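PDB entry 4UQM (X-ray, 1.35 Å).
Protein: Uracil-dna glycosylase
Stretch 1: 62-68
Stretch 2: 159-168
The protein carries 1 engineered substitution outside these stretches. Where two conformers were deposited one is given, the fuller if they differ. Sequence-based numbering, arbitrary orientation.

Stretch 1, residues 62-68: DVFNALR
Stretch 2 159-168: GWEHFTDAVI

Stretch 1 enters as a type I beta turn from Asp-62 to Asn-65, with Val-63 at phi/psi -55/-40 and Phe-64 at -101/17; the turn is closed by Asn-65 N donating to Asp-62 O at 3.0 Å. Phe-64 then occupies the N-cap position of a helix that begins at Asn-65 and runs beyond Arg-68, with phi between -57 and -68 and psi between -32 and -42. Its first turn is tied by Arg-68 N to Phe-64 O at 3.3 Å and by a weak bond from Leu-67 N to Phe-64 O at 3.1 Å.

Stretch 2 is helical from Trp-160 through Ile-168 and continues onward. Gly-159 is its N-cap, at phi/psi 122/-19, where a CB would be jammed against the preceding carbonyl oxygen; glycine is therefore called for by the backbone itself. Regular i to i+4 bonds follow, among them Thr-164 N to Trp-160 O at 2.8 Å and Val-167 N to Phe-163 O at 3.0 Å.

The chains advance in the same sense, since Val-63 lies nearest Trp-160 (CA to CA 11.4 Å), Phe-64 nearest Thr-164 (CA to CA 11.0 Å) and Leu-67 nearest Val-167 (CA to CA 9.3 Å). At such spacing the contact is made by side chains, and no hydrogen bond crosses it. The two surfaces together bury 220 Å², all through apolar contacts. Val-63, Leu-67, Trp-160, Phe-163 and Val-167 are buried, while Phe-64 stays partly exposed; the long, flat aromatic rings suit the wide backbone gap they span.

Phe-64 contributes the largest covered area, 50 Å². Its CA-to-CB bond points sideways, but chi1 -68° (m) brings the ring end nearer to stretch 2, and chi2 -79° sets its plane; there it meets two aromatic residues. Phe-64 CE1 lies 3.6 Å from Phe-163 CZ; the edge of Phe-64 is directed toward the face of Phe-163 in an offset edge-to-face pair, with centroids 5.6 Å apart and planes at 79°. Phe-64 CZ approaches Trp-160 CH2 at 3.7 Å, in an oblique pair with centroids 5.8 Å apart and planes at 61°. Trp-160 likewise starts sideways, and chi1 -82° (m) with chi2 119° carries its six-membered ring inward. That reach also gives Val-63, pointing toward stretch 2 with chi1 166° (t), a contact from CG1 to Trp-160 CH2 at 3.7 Å. The indole nitrogen NE1 is satisfied elsewhere in the structure.

Phe-163 points toward stretch 1, and chi1 179° (t) carries CZ to Leu-67 as well; chi2 77° sets the tilt of the ring. Leu-67, also directed toward its partner, adopts chi1 -52° (m) and chi2 -179° (t), and its branching serves two neighbours: CD1 lies at the edge of the Phe-163 ring, 4.3 Å from CZ, while CD2 lies 4.4 Å from Val-167 CG1. Val-167, with chi1 172° (t), is a compact apolar residue suited to this looser end.

Polar groups of stretch 1 bond away from the contact: Asn-65 ND2 donates to Asp-62 OD1 at 3.3 Å, and Arg-68 NH1 to Asn-65 OD1 at 3.0 Å.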

# COMPACT_ATOMS: atom_id res chain seq x y z
N ASP A 62 -4.26 -3.57 13.04
CA ASP A 62 -3.54 -2.72 12.12
C ASP A 62 -3.83 -3.04 10.65
O ASP A 62 -3.39 -2.29 9.75
CB ASP A 62 -2.02 -2.89 12.34
CG ASP A 62 -1.58 -2.47 13.67
OD1 ASP A 62 -2.20 -1.58 14.25
OD2 ASP A 62 -0.61 -3.05 14.19
N VAL A 63 -4.56 -4.12 10.36
CA VAL A 63 -4.69 -4.58 8.99
C VAL A 63 -5.20 -3.52 8.06
O VAL A 63 -4.73 -3.43 6.90
CB VAL A 63 -5.58 -5.85 8.93
CG1 VAL A 63 -6.04 -6.21 7.52
CG2 VAL A 63 -4.85 -7.04 9.53
N PHE A 64 -6.16 -2.71 8.50
CA PHE A 64 -6.81 -1.73 7.63
C PHE A 64 -6.25 -0.31 7.85
O PHE A 64 -6.87 0.68 7.40
CB PHE A 64 -8.32 -1.77 7.85
CG PHE A 64 -8.95 -3.06 7.38
CD1 PHE A 64 -9.20 -3.27 6.02
CD2 PHE A 64 -9.29 -4.07 8.26
CE1 PHE A 64 -9.75 -4.48 5.57
CE2 PHE A 64 -9.84 -5.26 7.80
CZ PHE A 64 -10.06 -5.45 6.46
N ASN A 65 -5.08 -0.18 8.48
CA ASN A 65 -4.54 1.14 8.76
C ASN A 65 -4.31 2.04 7.56
O ASN A 65 -4.40 3.24 7.71
CB ASN A 65 -3.28 1.11 9.61
CG ASN A 65 -3.58 0.85 11.08
OD1 ASN A 65 -4.74 0.79 11.50
ND2 ASN A 65 -2.55 0.61 11.86
N ALA A 66 -3.98 1.50 6.40
CA ALA A 66 -3.78 2.39 5.24
C ALA A 66 -5.04 3.20 4.97
O ALA A 66 -4.96 4.37 4.59
CB ALA A 66 -3.39 1.60 4.00
N LEU A 67 -6.22 2.56 5.06
CA LEU A 67 -7.49 3.27 4.85
C LEU A 67 -7.72 4.27 5.95
O LEU A 67 -8.27 5.34 5.70
CB LEU A 67 -8.64 2.28 4.79
CG LEU A 67 -8.52 1.10 3.84
CD1 LEU A 67 -9.79 0.25 3.93
CD2 LEU A 67 -8.25 1.50 2.42
N ARG A 68 -7.37 3.92 7.20
CA ARG A 68 -7.51 4.88 8.29
C ARG A 68 -6.70 6.15 8.16
O ARG A 68 -7.14 7.24 8.57
CB ARG A 68 -7.17 4.21 9.65
CG ARG A 68 -8.12 3.04 9.97
CD ARG A 68 -7.96 2.55 11.40
NE ARG A 68 -8.95 1.50 11.65
CZ ARG A 68 -8.72 0.18 11.66
NH1 ARG A 68 -7.52 -0.32 11.42
NH2 ARG A 68 -9.72 -0.63 11.75
N GLY A 159 -8.87 -14.48 -0.91
CA GLY A 159 -9.92 -13.51 -0.87
C GLY A 159 -9.51 -12.09 -0.78
O GLY A 159 -10.29 -11.21 -1.13
N TRP A 160 -8.26 -11.81 -0.37
CA TRP A 160 -7.88 -10.41 -0.28
C TRP A 160 -7.92 -9.69 -1.62
O TRP A 160 -8.18 -8.49 -1.69
CB TRP A 160 -6.46 -10.23 0.30
CG TRP A 160 -6.36 -10.30 1.78
CD1 TRP A 160 -5.63 -11.20 2.54
CD2 TRP A 160 -7.00 -9.43 2.70
NE1 TRP A 160 -5.79 -10.91 3.88
CE2 TRP A 160 -6.63 -9.83 3.99
CE3 TRP A 160 -7.86 -8.34 2.56
CZ2 TRP A 160 -7.13 -9.18 5.13
CZ3 TRP A 160 -8.35 -7.69 3.69
CH2 TRP A 160 -7.96 -8.12 4.95
N GLU A 161 -7.56 -10.41 -2.68
CA GLU A 161 -7.49 -9.76 -4.00
C GLU A 161 -8.80 -9.19 -4.45
O GLU A 161 -8.80 -8.13 -5.08
CB GLU A 161 -6.95 -10.73 -5.05
CG GLU A 161 -5.50 -11.14 -4.86
CD GLU A 161 -5.24 -12.29 -3.89
OE1 GLU A 161 -6.18 -12.77 -3.19
OE2 GLU A 161 -4.05 -12.76 -3.87
N HIS A 162 -9.92 -9.81 -4.08
CA HIS A 162 -11.22 -9.22 -4.41
C HIS A 162 -11.41 -7.91 -3.64
O HIS A 162 -11.94 -6.94 -4.15
CB HIS A 162 -12.33 -10.18 -4.03
CG HIS A 162 -12.36 -11.42 -4.83
ND1 HIS A 162 -12.43 -11.41 -6.21
CD2 HIS A 162 -12.39 -12.72 -4.46
CE1 HIS A 162 -12.47 -12.66 -6.65
NE2 HIS A 162 -12.42 -13.48 -5.61
N PHE A 163 -11.01 -7.91 -2.38
CA PHE A 163 -11.15 -6.70 -1.55
C PHE A 163 -10.23 -5.58 -2.06
O PHE A 163 -10.68 -4.43 -2.20
CB PHE A 163 -10.82 -7.02 -0.11
CG PHE A 163 -10.91 -5.81 0.79
CD1 PHE A 163 -12.16 -5.34 1.19
CD2 PHE A 163 -9.77 -5.09 1.14
CE1 PHE A 163 -12.25 -4.18 1.95
CE2 PHE A 163 -9.85 -3.95 1.92
CZ PHE A 163 -11.09 -3.51 2.36
N THR A 164 -8.98 -5.89 -2.36
CA THR A 164 -8.11 -4.83 -2.86
C THR A 164 -8.47 -4.43 -4.30
O THR A 164 -8.26 -3.28 -4.67
CB THR A 164 -6.62 -5.13 -2.68
OG1 THR A 164 -6.30 -6.33 -3.36
CG2 THR A 164 -6.29 -5.22 -1.22
N ASP A 165 -9.09 -5.31 -5.09
CA ASP A 165 -9.74 -4.85 -6.36
C ASP A 165 -10.77 -3.76 -6.07
O ASP A 165 -10.85 -2.76 -6.77
CB ASP A 165 -10.48 -6.00 -7.09
CG ASP A 165 -9.56 -6.98 -7.84
OD1 ASP A 165 -8.35 -6.70 -7.98
OD2 ASP A 165 -10.13 -8.01 -8.29
N ALA A 166 -11.61 -3.97 -5.05
CA ALA A 166 -12.65 -3.00 -4.71
C ALA A 166 -12.05 -1.67 -4.26
O ALA A 166 -12.58 -0.60 -4.61
CB ALA A 166 -13.60 -3.57 -3.65
N VAL A 167 -10.93 -1.71 -3.55
CA VAL A 167 -10.25 -0.47 -3.15
C VAL A 167 -9.73 0.27 -4.38
O VAL A 167 -9.99 1.47 -4.55
CB VAL A 167 -9.12 -0.75 -2.16
CG1 VAL A 167 -8.29 0.50 -1.88
CG2 VAL A 167 -9.65 -1.34 -0.84
N ILE A 168 -9.06 -0.45 -5.27
CA ILE A 168 -8.57 0.10 -6.56
C ILE A 168 -9.73 0.70 -7.34
O ILE A 168 -9.63 1.81 -7.84
CB ILE A 168 -7.94 -1.02 -7.43
CG1 ILE A 168 -6.58 -1.46 -6.86
CG2 ILE A 168 -7.84 -0.60 -8.91
CD1 ILE A 168 -5.46 -0.48 -7.13